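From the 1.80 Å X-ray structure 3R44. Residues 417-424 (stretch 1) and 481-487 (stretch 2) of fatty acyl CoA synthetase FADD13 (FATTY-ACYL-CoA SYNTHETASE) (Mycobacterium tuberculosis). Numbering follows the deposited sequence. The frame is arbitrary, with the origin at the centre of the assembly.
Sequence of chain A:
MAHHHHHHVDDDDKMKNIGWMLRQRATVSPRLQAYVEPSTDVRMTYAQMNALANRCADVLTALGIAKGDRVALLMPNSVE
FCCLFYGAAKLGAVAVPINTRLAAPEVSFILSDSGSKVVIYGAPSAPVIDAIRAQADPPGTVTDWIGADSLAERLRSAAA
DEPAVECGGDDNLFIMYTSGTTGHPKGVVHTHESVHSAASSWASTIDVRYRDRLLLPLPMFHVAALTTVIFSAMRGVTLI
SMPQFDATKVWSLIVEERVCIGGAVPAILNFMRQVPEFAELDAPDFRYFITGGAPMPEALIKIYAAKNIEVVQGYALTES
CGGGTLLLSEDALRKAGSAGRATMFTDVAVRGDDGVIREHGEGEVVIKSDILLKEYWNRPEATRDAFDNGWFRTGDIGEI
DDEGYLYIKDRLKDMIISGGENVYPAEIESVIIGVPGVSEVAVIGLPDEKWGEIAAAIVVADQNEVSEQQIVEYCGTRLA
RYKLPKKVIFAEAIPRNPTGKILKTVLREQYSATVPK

Stretch 1 417-424: ISGGENVY
Stretch 2 481-487: RYKLPKK

No hydrogen bond links these two stretches of the M. tuberculosis fatty acyl-CoA synthetase FADD13; Tyr482 supplies most of stretch 2's share of the contact, and the two stretches together bury 273 Å². Stretch 1 is a hairpin. The end of a strand, 417-418, turns through a type I' turn from Ser418 to Glu421 and returns as strand 421-423. Paired backbone hydrogen bonds close the turn, Ser418 N to Glu421 O and Glu421 N to Ser418 O, both 2.9 Å. Gly419 (phi/psi 50/42) and Gly420 (77/-2) occupy the corners, where positive phi by itself favours glycine, and neither touches stretch 2. The strand residues are extended: Ile417 -105/111, Ser418 -121/117, Glu421 -104/140, Asn422 -85/131, Val423 -129/123.

Stretch 2 begins with a short 3-10 segment, 481-483 (-52/-44, -68/-16, -91/-6), closed by Leu484 N donating to Arg481 O at 3.2 Å. Leu484 (-65/141) and Pro485 (-59/136) then extend the chain, and their CA-to-CB bonds point away from stretch 1. In register, Glu421 CA lies 7.7 Å from Tyr482 CA, and Val423 CA 6.1 Å from Lys483 CA; 421 to 423 and 482 to 483 run roughly the same way, after which stretch 2 leads off to Lys486.

The CA-to-CB bond of Tyr482 points toward stretch 1 (chi1 77°, p; chi2 99°). That of Glu421 points toward stretch 2 (chi1 m, chi2 -94°, between wells, chi3 38°); its CB packs 3.4 Å from Tyr482 CD1, while the carboxylate carbon CD lies over one face of the ring. Asn422 turns its CB away (chi1 m), so its backbone meets the tyrosine: Asn422 O sits at the ring edge, near its plane, 3.9 Å from Tyr482 CE1. Buried Val423, sideways and chi1 t, adds an apolar contact, CG2 to Tyr482 CD1 at 4.3 Å; separately, Val423 CG2 packs 4.1 Å from Tyr482 O. Val423 CG1 comes within 4.5 Å of Lys483 CA, and CG2 is about as near, so the valine packs against the 3-10 backbone as well as the ring.

Lys483 (m, t, t, p) runs back alongside Tyr482, and its NZ donates to Tyr482 OH at 2.6 Å, a short bond that ties down the ring's far end from within stretch 2. Farther along, the CA-to-CB bond of Lys486 (-93/-11; m, t, t, m) points toward the hairpin, and its CE lies 3.7 Å from Ser418 OG. That contact is not a hydrogen bond; the hydroxyl (chi1 t) is satisfied elsewhere in the structure.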

ATOM      1  N   ILE A 417      14.049  -5.951  18.258  1.00 22.70           N
ATOM      2  CA  ILE A 417      15.500  -5.988  18.427  1.00 24.31           C
ATOM      3  C   ILE A 417      15.861  -6.023  19.908  1.00 25.36           C
ATOM      4  O   ILE A 417      15.600  -5.067  20.636  1.00 25.87           O
ATOM      5  CB  ILE A 417      16.156  -4.806  17.753  1.00 25.39           C
ATOM      6  CG1 ILE A 417      15.841  -4.842  16.262  1.00 27.72           C
ATOM      7  CG2 ILE A 417      17.663  -4.883  17.912  1.00 26.83           C
ATOM      8  CD1 ILE A 417      16.459  -3.653  15.516  1.00 30.99           C
ATOM      9  N   SER A 418      16.386  -7.160  20.352  1.00 26.10           N
ATOM     10  CA  SER A 418      16.653  -7.384  21.760  1.00 27.47           C
ATOM     11  C   SER A 418      18.159  -7.670  21.896  1.00 29.45           C
ATOM     12  O   SER A 418      18.658  -8.598  21.283  1.00 27.53           O
ATOM     13  CB  SER A 418      15.724  -8.505  22.264  1.00 27.39           C
ATOM     14  OG  SER A 418      15.895  -8.780  23.629  1.00 31.34           O
ATOM     15  N   GLY A 419      18.881  -6.796  22.611  1.00 31.11           N
ATOM     16  CA  GLY A 419      20.337  -6.893  22.718  1.00 34.62           C
ATOM     17  C   GLY A 419      21.033  -7.039  21.364  1.00 36.01           C
ATOM     18  O   GLY A 419      21.981  -7.829  21.212  1.00 38.05           O
ATOM     19  N   GLY A 420      20.566  -6.278  20.376  1.00 35.29           N
ATOM     20  CA  GLY A 420      21.130  -6.343  19.034  1.00 36.50           C
ATOM     21  C   GLY A 420      20.724  -7.533  18.155  1.00 36.16           C
ATOM     22  O   GLY A 420      21.174  -7.623  17.019  1.00 37.02           O
ATOM     23  N   GLU A 421      19.913  -8.454  18.666  1.00 34.43           N
ATOM     24  CA  GLU A 421      19.461  -9.626  17.899  1.00 34.47           C
ATOM     25  C   GLU A 421      18.019  -9.427  17.452  1.00 31.43           C
ATOM     26  O   GLU A 421      17.181  -8.943  18.229  1.00 30.21           O
ATOM     27  CB  GLU A 421      19.491 -10.892  18.763  1.00 36.35           C
ATOM     28  CG  GLU A 421      20.849 -11.219  19.420  1.00 42.68           C
ATOM     29  CD  GLU A 421      21.733 -12.192  18.596  1.00 48.82           C
ATOM     30  OE1 GLU A 421      21.759 -12.110  17.346  1.00 50.09           O
ATOM     31  OE2 GLU A 421      22.409 -13.046  19.222  1.00 54.17           O
ATOM     32  N   ASN A 422      17.712  -9.834  16.230  1.00 30.60           N
ATOM     33  CA  ASN A 422      16.358  -9.705  15.698  1.00 29.73           C
ATOM     34  C   ASN A 422      15.510 -10.881  16.118  1.00 28.26           C
ATOM     35  O   ASN A 422      15.914 -12.006  15.931  1.00 28.71           O
ATOM     36  CB  ASN A 422      16.377  -9.664  14.172  1.00 30.54           C
ATOM     37  CG  ASN A 422      16.931  -8.365  13.626  1.00 34.38           C
ATOM     38  OD1 ASN A 422      17.281  -7.457  14.382  1.00 39.67           O
ATOM     39  ND2 ASN A 422      17.024  -8.272  12.310  1.00 37.09           N
ATOM     40  N   VAL A 423      14.321 -10.606  16.640  1.00 26.24           N
ATOM     41  CA  VAL A 423      13.396 -11.619  17.079  1.00 25.87           C
ATOM     42  C   VAL A 423      12.049 -11.314  16.442  1.00 23.88           C
ATOM     43  O   VAL A 423      11.516 -10.193  16.629  1.00 22.18           O
ATOM     44  CB  VAL A 423      13.251 -11.548  18.634  1.00 26.19           C
ATOM     45  CG1 VAL A 423      12.367 -12.575  19.134  1.00 26.62           C
ATOM     46  CG2 VAL A 423      14.609 -11.680  19.292  1.00 28.11           C
ATOM     47  N   TYR A 424      11.479 -12.261  15.700  1.00 23.30           N
ATOM     48  CA  TYR A 424      10.142 -12.030  15.169  1.00 23.25           C
ATOM     49  C   TYR A 424       9.093 -12.719  16.079  1.00 23.33           C
ATOM     50  O   TYR A 424       9.259 -13.881  16.515  1.00 22.29           O
ATOM     51  CB  TYR A 424       9.930 -12.467  13.708  1.00 25.04           C
ATOM     52  CG  TYR A 424      10.610 -11.659  12.619  1.00 25.61           C
ATOM     53  CD1 TYR A 424       9.935 -10.636  11.937  1.00 29.56           C
ATOM     54  CD2 TYR A 424      11.908 -11.954  12.249  1.00 28.17           C
ATOM     55  CE1 TYR A 424      10.571  -9.926  10.881  1.00 30.87           C
ATOM     56  CE2 TYR A 424      12.560 -11.263  11.227  1.00 28.61           C
ATOM     57  CZ  TYR A 424      11.893 -10.239  10.532  1.00 30.07           C
ATOM     58  OH  TYR A 424      12.545  -9.535   9.481  1.00 31.73           O
ATOM     59  N   ARG A 481      17.988 -19.553  23.144  1.00 41.90           N
ATOM     60  CA  ARG A 481      17.859 -18.797  24.399  1.00 41.36           C
ATOM     61  C   ARG A 481      17.510 -17.302  24.186  1.00 38.95           C
ATOM     62  O   ARG A 481      16.641 -16.776  24.884  1.00 36.91           O
ATOM     63  CB  ARG A 481      19.135 -18.973  25.252  1.00 43.99           C
ATOM     64  CG  ARG A 481      18.943 -18.855  26.760  1.00 44.86           C
ATOM     65  N   TYR A 482      18.156 -16.618  23.228  1.00 38.26           N
ATOM     66  CA  TYR A 482      17.916 -15.172  23.011  1.00 37.12           C
ATOM     67  C   TYR A 482      16.516 -14.857  22.477  1.00 34.49           C
ATOM     68  O   TYR A 482      16.076 -13.722  22.550  1.00 33.30           O
ATOM     69  CB  TYR A 482      18.976 -14.529  22.100  1.00 38.36           C
ATOM     70  CG  TYR A 482      18.821 -14.814  20.611  1.00 39.39           C
ATOM     71  CD1 TYR A 482      18.221 -13.885  19.763  1.00 39.39           C
ATOM     72  CD2 TYR A 482      19.269 -16.007  20.058  1.00 42.26           C
ATOM     73  CE1 TYR A 482      18.069 -14.140  18.401  1.00 40.58           C
ATOM     74  CE2 TYR A 482      19.142 -16.266  18.692  1.00 43.21           C
ATOM     75  CZ  TYR A 482      18.540 -15.331  17.873  1.00 42.31           C
ATOM     76  OH  TYR A 482      18.398 -15.577  16.527  1.00 43.32           O
ATOM     77  N   LYS A 483      15.824 -15.871  21.961  1.00 33.40           N
ATOM     78  CA  LYS A 483      14.473 -15.745  21.455  1.00 31.98           C
ATOM     79  C   LYS A 483      13.360 -16.015  22.493  1.00 30.67           C
ATOM     80  O   LYS A 483      12.199 -15.882  22.182  1.00 31.49           O
ATOM     81  CB  LYS A 483      14.265 -16.726  20.308  1.00 33.02           C
ATOM     82  CG  LYS A 483      14.856 -16.336  18.970  1.00 36.22           C
ATOM     83  CD  LYS A 483      14.411 -17.359  17.926  1.00 38.97           C
ATOM     84  CE  LYS A 483      14.850 -16.972  16.544  1.00 41.52           C
ATOM     85  NZ  LYS A 483      16.297 -17.046  16.391  1.00 43.52           N
ATOM     86  N   LEU A 484      13.709 -16.453  23.688  1.00 30.84           N
ATOM     87  CA  LEU A 484      12.723 -16.719  24.712  1.00 30.44           C
ATOM     88  C   LEU A 484      12.081 -15.404  25.079  1.00 28.58           C
ATOM     89  O   LEU A 484      12.796 -14.410  25.207  1.00 28.25           O
ATOM     90  CB  LEU A 484      13.380 -17.288  25.954  1.00 31.67           C
ATOM     91  CG  LEU A 484      14.100 -18.620  25.703  1.00 34.63           C
ATOM     92  CD1 LEU A 484      14.663 -19.199  26.972  1.00 36.80           C
ATOM     93  CD2 LEU A 484      13.126 -19.565  25.042  1.00 35.58           C
ATOM     94  N   PRO A 485      10.748 -15.414  25.325  1.00 27.45           N
ATOM     95  CA  PRO A 485      10.061 -14.225  25.826  1.00 26.22           C
ATOM     96  C   PRO A 485      10.672 -13.823  27.144  1.00 27.53           C
ATOM     97  O   PRO A 485      11.002 -14.717  27.951  1.00 28.64           O
ATOM     98  CB  PRO A 485       8.608 -14.696  26.029  1.00 25.93           C
ATOM     99  CG  PRO A 485       8.651 -16.125  26.074  1.00 26.62           C
ATOM    100  CD  PRO A 485       9.895 -16.615  25.404  1.00 28.00           C
ATOM    101  N   LYS A 486      10.916 -12.525  27.331  1.00 27.69           N
ATOM    102  CA  LYS A 486      11.504 -12.055  28.581  1.00 28.97           C
ATOM    103  C   LYS A 486      10.449 -11.632  29.602  1.00 28.07           C
ATOM    104  O   LYS A 486      10.761 -11.432  30.759  1.00 30.40           O
ATOM    105  CB  LYS A 486      12.588 -10.974  28.360  1.00 29.92           C
ATOM    106  CG  LYS A 486      13.914 -11.545  27.777  1.00 33.29           C
ATOM    107  CD  LYS A 486      15.053 -10.495  27.643  1.00 36.72           C
ATOM    108  CE  LYS A 486      16.149 -10.915  26.651  1.00 39.04           C
ATOM    109  NZ  LYS A 486      17.102 -11.929  27.204  1.00 43.56           N
ATOM    110  N   LYS A 487       9.201 -11.534  29.185  1.00 26.09           N
ATOM    111  CA  LYS A 487       8.082 -11.311  30.078  1.00 25.51           C
ATOM    112  C   LYS A 487       6.940 -12.162  29.523  1.00 23.15           C
ATOM    113  O   LYS A 487       6.766 -12.249  28.297  1.00 22.16           O
ATOM    114  CB  LYS A 487       7.685  -9.824  30.025  1.00 25.43           C
ATOM    115  CG  LYS A 487       6.738  -9.362  31.078  1.00 28.79           C
TER